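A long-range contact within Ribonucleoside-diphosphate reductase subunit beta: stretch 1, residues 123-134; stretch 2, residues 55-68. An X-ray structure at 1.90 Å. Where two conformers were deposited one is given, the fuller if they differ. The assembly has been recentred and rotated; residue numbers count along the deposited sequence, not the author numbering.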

# COMPACT_ATOMS: atom_id res chain seq x y z
N ASN A 123 6.14 10.09 6.44
CA ASN A 123 5.56 10.98 7.45
C ASN A 123 6.00 10.65 8.88
O ASN A 123 6.34 11.55 9.67
CB ASN A 123 4.04 11.02 7.35
CG ASN A 123 3.44 12.09 8.26
OD1 ASN A 123 3.63 13.31 8.05
ND2 ASN A 123 2.75 11.65 9.29
N GLN A 124 6.04 9.37 9.22
CA GLN A 124 6.52 8.94 10.54
C GLN A 124 8.03 9.25 10.76
O GLN A 124 8.45 9.51 11.90
CB GLN A 124 6.18 7.46 10.76
CG GLN A 124 6.64 6.89 12.10
CD GLN A 124 7.85 6.01 11.99
OE1 GLN A 124 8.01 5.25 11.02
NE2 GLN A 124 8.67 6.02 13.03
N SER A 125 8.82 9.18 9.69
CA SER A 125 10.24 9.50 9.74
C SER A 125 10.45 10.98 10.05
O SER A 125 11.39 11.35 10.75
CB SER A 125 10.92 9.11 8.42
OG SER A 125 10.74 7.74 8.12
N TYR A 126 9.59 11.86 9.51
CA TYR A 126 9.72 13.28 9.82
C TYR A 126 9.45 13.53 11.33
O TYR A 126 10.19 14.26 11.99
CB TYR A 126 8.80 14.17 8.99
CG TYR A 126 9.07 14.16 7.51
CD1 TYR A 126 10.33 14.40 7.01
CD2 TYR A 126 8.05 13.92 6.60
CE1 TYR A 126 10.58 14.34 5.62
CE2 TYR A 126 8.27 13.89 5.24
CZ TYR A 126 9.53 14.12 4.75
OH TYR A 126 9.72 14.10 3.38
N SER A 127 8.40 12.92 11.85
CA SER A 127 8.11 12.98 13.29
C SER A 127 9.23 12.44 14.13
O SER A 127 9.51 12.96 15.18
CB SER A 127 6.84 12.21 13.64
OG SER A 127 5.74 12.85 13.03
N TYR A 128 9.79 11.32 13.70
CA TYR A 128 10.91 10.67 14.38
C TYR A 128 12.15 11.59 14.53
O TYR A 128 12.80 11.62 15.59
CB TYR A 128 11.24 9.39 13.60
CG TYR A 128 12.36 8.52 14.09
CD1 TYR A 128 12.10 7.39 14.90
CD2 TYR A 128 13.66 8.74 13.68
CE1 TYR A 128 13.14 6.56 15.32
CE2 TYR A 128 14.71 7.93 14.10
CZ TYR A 128 14.45 6.83 14.91
OH TYR A 128 15.50 6.00 15.29
N VAL A 129 12.47 12.33 13.47
CA VAL A 129 13.56 13.30 13.50
C VAL A 129 13.19 14.42 14.50
O VAL A 129 13.96 14.72 15.41
CB VAL A 129 13.85 13.89 12.09
CG1 VAL A 129 14.81 15.10 12.15
CG2 VAL A 129 14.41 12.82 11.15
N LEU A 130 12.01 15.01 14.35
CA LEU A 130 11.59 16.11 15.22
C LEU A 130 11.56 15.70 16.72
O LEU A 130 12.12 16.41 17.58
CB LEU A 130 10.26 16.67 14.72
CG LEU A 130 9.74 17.97 15.30
CD1 LEU A 130 10.73 19.09 15.09
CD2 LEU A 130 8.37 18.32 14.74
N SER A 131 11.02 14.52 17.02
CA SER A 131 10.92 14.04 18.39
C SER A 131 12.26 13.62 18.99
O SER A 131 12.37 13.50 20.20
CB SER A 131 9.91 12.89 18.50
OG SER A 131 10.34 11.79 17.74
N SER A 132 13.28 13.40 18.17
CA SER A 132 14.65 13.07 18.66
C SER A 132 15.42 14.35 19.08
O SER A 132 16.44 14.27 19.78
CB SER A 132 15.47 12.37 17.57
OG SER A 132 14.83 11.20 17.10
N LEU A 133 14.95 15.50 18.61
CA LEU A 133 15.64 16.77 18.75
C LEU A 133 14.97 17.82 19.63
O LEU A 133 15.69 18.62 20.23
CB LEU A 133 15.85 17.37 17.35
CG LEU A 133 16.64 16.56 16.34
CD1 LEU A 133 16.72 17.28 14.99
CD2 LEU A 133 18.00 16.28 16.89
N VAL A 134 13.62 17.87 19.68
CA VAL A 134 12.93 18.91 20.46
C VAL A 134 11.88 18.27 21.37
O VAL A 134 11.38 17.21 21.04
CB VAL A 134 12.26 20.00 19.57
CG1 VAL A 134 13.32 20.67 18.66
CG2 VAL A 134 11.13 19.45 18.76
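Stretch 2, residues 55-68: PFEINMSHDAKQFP

Stretch 2 packs along one side of the stretch 1 helix through a mainly apolar contact, pinned by a single hydrogen bond from a tyrosine hydroxyl to a backbone carbonyl and burying 647 Å² summed over both sides.

Stretch 1 is helical from Asn 123, in a helix that begins earlier in the chain. Stretch 2 changes conformation along its length: a 3-10 segment at 55-57, an irregular link with extended phi/psi at Ile 58 (-107/119) and Asn 59 (-88/126), Met 60 at the N-cap position, a helix from Ser 61, and a second 3-10 segment starting at Phe 67. The closest CA pairs set the register: Ser 125 with Pro 55 at 5.4 Å, Ser 132 with Met 60 at 6.5 Å, and Leu 133 with Ala 64 at 5.5 Å. Both chains therefore advance in the same sense, and the two helix axes cross at -51° with a closest approach of 9.7 Å.

At the N-terminal end, Pro 55 CG lies 3.2 Å from Gln 124 OE1 and 3.4 Å from Ser 125 OG. The amide of Gln 124 also reaches the next residue, its NE2 being 3.2 Å from Phe 56 CZ.

Tyr 128, whose CA-to-CB bond points toward stretch 2, organises the middle. Pro 55 CB sits 4.0 Å from the centroid of its ring and 15° off the ring normal, a CH-pi geometry over the face. Phe 56 receives the edge of the same tyrosine on its own face, with centroids 5.6 Å apart and planes at 83°, an offset edge-to-face pair. The hydroxyl extends beyond the ring, and Tyr 128 OH donates to Ile 58 O at 2.7 Å, near the ring plane. The acceptor is a main-chain atom, so this bond ties the tyrosine to the backbone of the link rather than to a side chain. Tyr 128 CE2 also approaches Met 60 CG at 3.7 Å.

Met 60, a selenomethionine with all three chi angles in m, carries the contact onward. Its CE lies 4.1 Å from both Val 129 CG1 and Leu 133 CD2, while its CG is 3.6 Å from Ser 132 OG. That hydroxyl is directed back to its own helix, Ser 132 OG donating to Tyr 128 O at 2.6 Å.

Leu 133 closes the far end against the stretch 2 helix: its CD2 is 3.6 Å from Ala 64 CA and 4.2 Å from Phe 67 CB, and its CD1 lies over one face of the Phe 67 ring.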

# COMPACT_ATOMS: atom_id res chain seq x y z
N PRO A 55 12.66 4.29 9.66
CA PRO A 55 13.49 5.20 10.48
C PRO A 55 14.11 4.57 11.73
O PRO A 55 15.07 5.10 12.24
CB PRO A 55 12.51 6.31 10.84
CG PRO A 55 11.18 5.69 10.74
CD PRO A 55 11.25 4.73 9.61
N PHE A 56 13.62 3.42 12.17
CA PHE A 56 14.12 2.77 13.35
C PHE A 56 15.52 2.19 13.20
O PHE A 56 16.12 1.85 14.20
CB PHE A 56 13.11 1.70 13.85
CG PHE A 56 11.76 2.27 14.16
CD1 PHE A 56 11.55 3.01 15.30
CD2 PHE A 56 10.70 2.13 13.27
CE1 PHE A 56 10.30 3.58 15.59
CE2 PHE A 56 9.45 2.69 13.55
CZ PHE A 56 9.25 3.41 14.72
N GLU A 57 16.02 2.06 11.98
CA GLU A 57 17.37 1.60 11.73
C GLU A 57 18.38 2.78 11.82
O GLU A 57 19.58 2.54 11.77
CB GLU A 57 17.42 0.93 10.32
CG GLU A 57 17.52 1.88 9.09
CD GLU A 57 17.22 1.20 7.72
OE1 GLU A 57 16.19 0.47 7.57
OE2 GLU A 57 18.01 1.45 6.78
N ILE A 58 17.90 4.02 11.96
CA ILE A 58 18.75 5.23 11.99
C ILE A 58 18.85 5.81 13.40
O ILE A 58 17.84 6.20 14.01
CB ILE A 58 18.22 6.25 10.98
CG1 ILE A 58 18.44 5.68 9.57
CG2 ILE A 58 18.93 7.60 11.15
CD1 ILE A 58 17.78 6.45 8.50
N ASN A 59 20.07 5.87 13.93
CA ASN A 59 20.29 6.36 15.28
C ASN A 59 20.49 7.88 15.24
O ASN A 59 21.40 8.35 14.56
CB ASN A 59 21.51 5.67 15.88
CG ASN A 59 21.69 5.97 17.38
OD1 ASN A 59 21.63 7.12 17.82
ND2 ASN A 59 21.94 4.93 18.15
N MSE A 60 19.70 8.61 16.01
CA MSE A 60 19.72 10.08 16.01
C MSE A 60 20.55 10.75 17.12
O MSE A 60 20.53 11.97 17.23
CB MSE A 60 18.27 10.58 16.06
CG MSE A 60 17.47 10.36 14.76
SE MSE A 60 18.07 11.48 13.38
CE MSE A 60 17.82 13.20 14.16
N SER A 61 21.30 9.96 17.90
CA SER A 61 22.08 10.49 19.03
C SER A 61 23.07 11.54 18.68
O SER A 61 23.16 12.54 19.39
CB SER A 61 22.85 9.37 19.72
OG SER A 61 21.98 8.31 19.99
N HIS A 62 23.84 11.31 17.60
CA HIS A 62 24.88 12.26 17.20
C HIS A 62 24.23 13.52 16.66
O HIS A 62 24.66 14.60 17.01
CB HIS A 62 25.88 11.66 16.20
CG HIS A 62 27.10 12.51 16.02
ND1 HIS A 62 27.92 12.87 17.07
CD2 HIS A 62 27.63 13.09 14.91
CE1 HIS A 62 28.90 13.64 16.61
NE2 HIS A 62 28.75 13.77 15.31
N ASP A 63 23.21 13.38 15.82
CA ASP A 63 22.45 14.53 15.38
C ASP A 63 21.95 15.33 16.60
O ASP A 63 22.07 16.54 16.62
CB ASP A 63 21.25 14.12 14.48
CG ASP A 63 21.63 13.81 13.05
OD1 ASP A 63 22.70 13.22 12.81
OD2 ASP A 63 20.83 14.12 12.14
N ALA A 64 21.40 14.64 17.60
CA ALA A 64 20.90 15.26 18.84
C ALA A 64 21.98 16.08 19.54
O ALA A 64 21.72 17.21 19.96
CB ALA A 64 20.31 14.18 19.79
N LYS A 65 23.19 15.52 19.63
CA LYS A 65 24.32 16.21 20.23
C LYS A 65 24.81 17.37 19.35
O LYS A 65 25.22 18.39 19.88
CB LYS A 65 25.49 15.25 20.50
CG LYS A 65 25.21 14.20 21.56
N GLN A 66 24.80 17.21 18.02
CA GLN A 66 25.24 18.29 17.12
C GLN A 66 24.28 19.45 16.99
O GLN A 66 24.72 20.57 16.70
CB GLN A 66 25.48 17.79 15.69
CG GLN A 66 26.79 17.07 15.46
CD GLN A 66 26.97 16.70 14.02
OE1 GLN A 66 26.05 16.17 13.40
NE2 GLN A 66 28.17 16.95 13.47
N PHE A 67 22.98 19.19 17.17
CA PHE A 67 21.94 20.19 16.90
C PHE A 67 22.15 21.56 17.55
O PHE A 67 22.03 22.58 16.86
CB PHE A 67 20.53 19.63 17.15
CG PHE A 67 19.42 20.51 16.65
CD1 PHE A 67 19.28 20.75 15.29
CD2 PHE A 67 18.54 21.12 17.53
CE1 PHE A 67 18.27 21.57 14.81
CE2 PHE A 67 17.52 21.94 17.05
CZ PHE A 67 17.38 22.15 15.69
N PRO A 68 22.47 21.60 18.87
CA PRO A 68 22.81 22.88 19.52
C PRO A 68 24.04 23.59 19.00
O PRO A 68 24.17 24.78 19.26
CB PRO A 68 23.12 22.46 20.96
CG PRO A 68 22.47 21.22 21.15
CD PRO A 68 22.47 20.50 19.85